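Emp46p (Saccharomyces cerevisiae, PDB 2A6V) acts as a calcium-independent, potassium-binding lectin-type cargo receptor involved in the secretion of glycoproteins. Local coordinates at residues F72-F77 / E208-L213. Numbering follows the deposited sequence.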
ATOM      1  N   PHE A  72       6.825   4.971   4.435  1.00 11.80           N
ATOM      2  CA  PHE A  72       7.316   4.919   3.065  1.00 11.11           C
ATOM      3  C   PHE A  72       7.946   6.248   2.673  1.00 10.86           C
ATOM      4  O   PHE A  72       7.768   7.263   3.338  1.00 11.51           O
ATOM      5  CB  PHE A  72       6.134   4.609   2.110  1.00 11.20           C
ATOM      6  CG  PHE A  72       5.172   5.754   1.979  1.00 11.03           C
ATOM      7  CD1 PHE A  72       5.375   6.741   1.031  1.00 10.78           C
ATOM      8  CD2 PHE A  72       4.111   5.882   2.865  1.00 12.68           C
ATOM      9  CE1 PHE A  72       4.537   7.833   0.970  1.00 12.34           C
ATOM     10  CE2 PHE A  72       3.267   6.984   2.779  1.00 12.55           C
ATOM     11  CZ  PHE A  72       3.489   7.932   1.819  1.00 12.52           C
ATOM     12  N   ARG A  73       8.678   6.257   1.581  1.00 10.89           N
ATOM     13  CA  ARG A  73       9.048   7.499   0.940  1.00 11.04           C
ATOM     14  C   ARG A  73       9.272   7.304  -0.552  1.00 11.72           C
ATOM     15  O   ARG A  73       9.451   6.189  -1.031  1.00 12.11           O
ATOM     16  CB  ARG A  73      10.291   8.113   1.583  1.00 11.55           C
ATOM     17  CG  ARG A  73      11.544   7.281   1.403  1.00 12.04           C
ATOM     18  CD  ARG A  73      12.701   7.824   2.210  1.00 13.53           C
ATOM     19  NE  ARG A  73      13.854   6.953   2.045  1.00 13.55           N
ATOM     20  CZ  ARG A  73      14.945   6.999   2.784  1.00 14.89           C
ATOM     21  NH1 ARG A  73      15.114   7.916   3.714  1.00 15.78           N
ATOM     22  NH2 ARG A  73      15.910   6.123   2.546  1.00 14.62           N
ATOM     23  N   SER A  74       9.285   8.409  -1.273  1.00 12.67           N
ATOM     24  CA  SER A  74       9.733   8.440  -2.645  1.00 13.18           C
ATOM     25  C   SER A  74      10.906   9.389  -2.678  1.00 14.21           C
ATOM     26  O   SER A  74      10.783  10.525  -2.272  1.00 14.28           O
ATOM     27  CB  SER A  74       8.661   8.980  -3.581  1.00 12.95           C
ATOM     28  OG  SER A  74       9.229   9.164  -4.875  1.00 14.87           O
ATOM     29  N   PHE A  75      12.043   8.902  -3.151  1.00 15.25           N
ATOM     30  CA  PHE A  75      13.276   9.668  -3.180  1.00 17.17           C
ATOM     31  C   PHE A  75      13.901   9.709  -4.567  1.00 17.00           C
ATOM     32  O   PHE A  75      13.860   8.733  -5.331  1.00 16.85           O
ATOM     33  CB  PHE A  75      14.280   9.066  -2.194  1.00 18.42           C
ATOM     34  CG  PHE A  75      15.589   9.778  -2.178  1.00 22.07           C
ATOM     35  CD1 PHE A  75      15.694  11.030  -1.607  1.00 24.28           C
ATOM     36  CD2 PHE A  75      16.717   9.204  -2.758  1.00 24.29           C
ATOM     37  CE1 PHE A  75      16.925  11.714  -1.617  1.00 26.56           C
ATOM     38  CE2 PHE A  75      17.941   9.874  -2.758  1.00 26.44           C
ATOM     39  CZ  PHE A  75      18.036  11.127  -2.190  1.00 26.85           C
ATOM     40  N   GLY A  76      14.500  10.841  -4.897  1.00 18.11           N
ATOM     41  CA  GLY A  76      15.361  10.932  -6.057  1.00 18.31           C
ATOM     42  C   GLY A  76      14.808  11.559  -7.318  1.00 18.75           C
ATOM     43  O   GLY A  76      15.568  11.858  -8.246  1.00 21.11           O
ATOM     44  N   PHE A  77      13.493  11.739  -7.378  1.00 17.48           N
ATOM     45  CA  PHE A  77      12.872  12.288  -8.558  1.00 17.20           C
ATOM     46  C   PHE A  77      11.639  13.104  -8.245  1.00 16.85           C
ATOM     47  O   PHE A  77      10.721  12.626  -7.586  1.00 16.18           O
ATOM     48  CB  PHE A  77      12.465  11.201  -9.554  1.00 17.36           C
ATOM     49  CG  PHE A  77      11.781  11.750 -10.773  1.00 17.38           C
ATOM     50  CD1 PHE A  77      12.486  12.546 -11.677  1.00 17.93           C
ATOM     51  CD2 PHE A  77      10.427  11.518 -11.006  1.00 19.22           C
ATOM     52  CE1 PHE A  77      11.867  13.073 -12.792  1.00 20.06           C
ATOM     53  CE2 PHE A  77       9.815  12.048 -12.129  1.00 19.37           C
ATOM     54  CZ  PHE A  77      10.531  12.828 -13.012  1.00 20.95           C
ATOM     55  N   GLU A 208      12.581   7.177 -10.110  1.00 14.96           N
ATOM     56  CA  GLU A 208      11.940   7.434  -8.820  1.00 13.72           C
ATOM     57  C   GLU A 208      12.109   6.221  -7.902  1.00 12.94           C
ATOM     58  O   GLU A 208      11.858   5.083  -8.298  1.00 13.52           O
ATOM     59  CB  GLU A 208      10.439   7.734  -8.997  1.00 13.01           C
ATOM     60  CG  GLU A 208       9.788   8.286  -7.746  1.00 12.52           C
ATOM     61  CD  GLU A 208       8.432   8.972  -7.989  1.00 12.42           C
ATOM     62  OE1 GLU A 208       7.887   8.964  -9.121  1.00 14.62           O
ATOM     63  OE2 GLU A 208       7.914   9.545  -7.019  1.00 12.76           O
ATOM     64  N   SER A 209      12.540   6.455  -6.670  1.00 12.26           N
ATOM     65  CA  SER A 209      12.810   5.366  -5.744  1.00 11.75           C
ATOM     66  C   SER A 209      11.699   5.284  -4.707  1.00 12.38           C
ATOM     67  O   SER A 209      11.685   6.041  -3.730  1.00 12.05           O
ATOM     68  CB  SER A 209      14.177   5.543  -5.074  1.00 12.75           C
ATOM     69  OG  SER A 209      14.481   4.377  -4.313  1.00 12.89           O
ATOM     70  N   PHE A 210      10.773   4.367  -4.925  1.00 11.63           N
ATOM     71  CA  PHE A 210       9.705   4.110  -3.967  1.00 11.81           C
ATOM     72  C   PHE A 210      10.193   3.115  -2.944  1.00 11.48           C
ATOM     73  O   PHE A 210      10.636   2.025  -3.300  1.00 11.68           O
ATOM     74  CB  PHE A 210       8.457   3.577  -4.677  1.00 11.68           C
ATOM     75  CG  PHE A 210       7.804   4.588  -5.588  1.00 11.57           C
ATOM     76  CD1 PHE A 210       7.094   5.654  -5.054  1.00 11.29           C
ATOM     77  CD2 PHE A 210       7.910   4.480  -6.960  1.00 11.98           C
ATOM     78  CE1 PHE A 210       6.463   6.571  -5.870  1.00 11.67           C
ATOM     79  CE2 PHE A 210       7.286   5.423  -7.790  1.00 12.67           C
ATOM     80  CZ  PHE A 210       6.564   6.461  -7.218  1.00 11.48           C
ATOM     81  N   GLU A 211      10.098   3.486  -1.677  1.00 11.44           N
ATOM     82  CA  GLU A 211      10.750   2.751  -0.584  1.00 11.48           C
ATOM     83  C   GLU A 211       9.809   2.503   0.570  1.00 11.99           C
ATOM     84  O   GLU A 211       8.990   3.362   0.898  1.00 12.91           O
ATOM     85  CB  GLU A 211      11.973   3.501  -0.096  1.00 11.91           C
ATOM     86  CG  GLU A 211      12.885   3.933  -1.229  1.00 12.28           C
ATOM     87  CD  GLU A 211      14.184   4.569  -0.800  1.00 12.62           C
ATOM     88  OE1 GLU A 211      14.408   4.724   0.418  1.00 14.01           O
ATOM     89  OE2 GLU A 211      14.993   4.901  -1.682  1.00 15.43           O
ATOM     90  N   ILE A 212       9.938   1.334   1.203  1.00 12.06           N
ATOM     91  CA  ILE A 212       9.173   0.963   2.392  1.00 11.73           C
ATOM     92  C   ILE A 212      10.155   0.831   3.571  1.00 13.30           C
ATOM     93  O   ILE A 212      11.068  -0.008   3.533  1.00 12.22           O
ATOM     94  CB  ILE A 212       8.396  -0.352   2.173  1.00 12.46           C
ATOM     95  CG1 ILE A 212       7.427  -0.227   0.979  1.00 11.95           C
ATOM     96  CG2 ILE A 212       7.668  -0.751   3.414  1.00 11.45           C
ATOM     97  CD1 ILE A 212       6.290   0.775   1.158  1.00 13.87           C
ATOM     98  N   LEU A 213       9.944   1.606   4.622  1.00 12.68           N
ATOM     99  CA  LEU A 213      10.839   1.604   5.776  1.00 13.07           C
ATOM    100  C   LEU A 213      10.293   0.776   6.931  1.00 13.27           C
ATOM    101  O   LEU A 213      11.070   0.221   7.720  1.00 14.76           O
ATOM    102  CB  LEU A 213      11.086   3.038   6.258  1.00 12.11           C
ATOM    103  CG  LEU A 213      12.151   3.801   5.475  1.00 14.01           C
ATOM    104  CD1 LEU A 213      11.750   4.059   4.053  1.00 13.98           C
ATOM    105  CD2 LEU A 213      12.449   5.075   6.231  1.00 14.59           C
TER
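Arg-73 reaches across to the neighbouring strand and lays the NE side of its guanidinium against the carboxylate of Glu-211. NE and NH2 both donate to the single oxygen OE1 of Glu-211, with NE 2.8 Å from it. This oxygen lies in the guanidinium plane, yet the carboxylate is turned 66° from that plane; NE approaches OE1 from above the carboxylate plane, whereas NH2 is received on the syn lone pair of OE1. The other oxygen, Glu-211 OE2, accepts from Ser-209 OG at 2.7 Å; Arg-41, on the next strand, adds a second salt bridge to OE1. CD1 of Leu-213 covers one guanidinium face.

On the other side of the sheet, Ser-74 OG, anti to its backbone N (chi1 172°), donates a short 2.5 Å bond to the anti lone pair of Glu-208 OE2. The extended Glu-208 chain passes its CG over one face of the Phe-210 ring, offset toward the rim. Phe-72 CB touches Ile-212 CD1 at 4.0 Å, and Phe-210 and Ile-212 pack onto strands 84-90 and 196-202 of the opposing sheet. Arg-73 with Glu-211 and Phe-75 with Ser-209 form hydrogen-bonded pairs, joining two adjacent inner, antiparallel strands of one sheet in the legume-lectin-like beta sandwich.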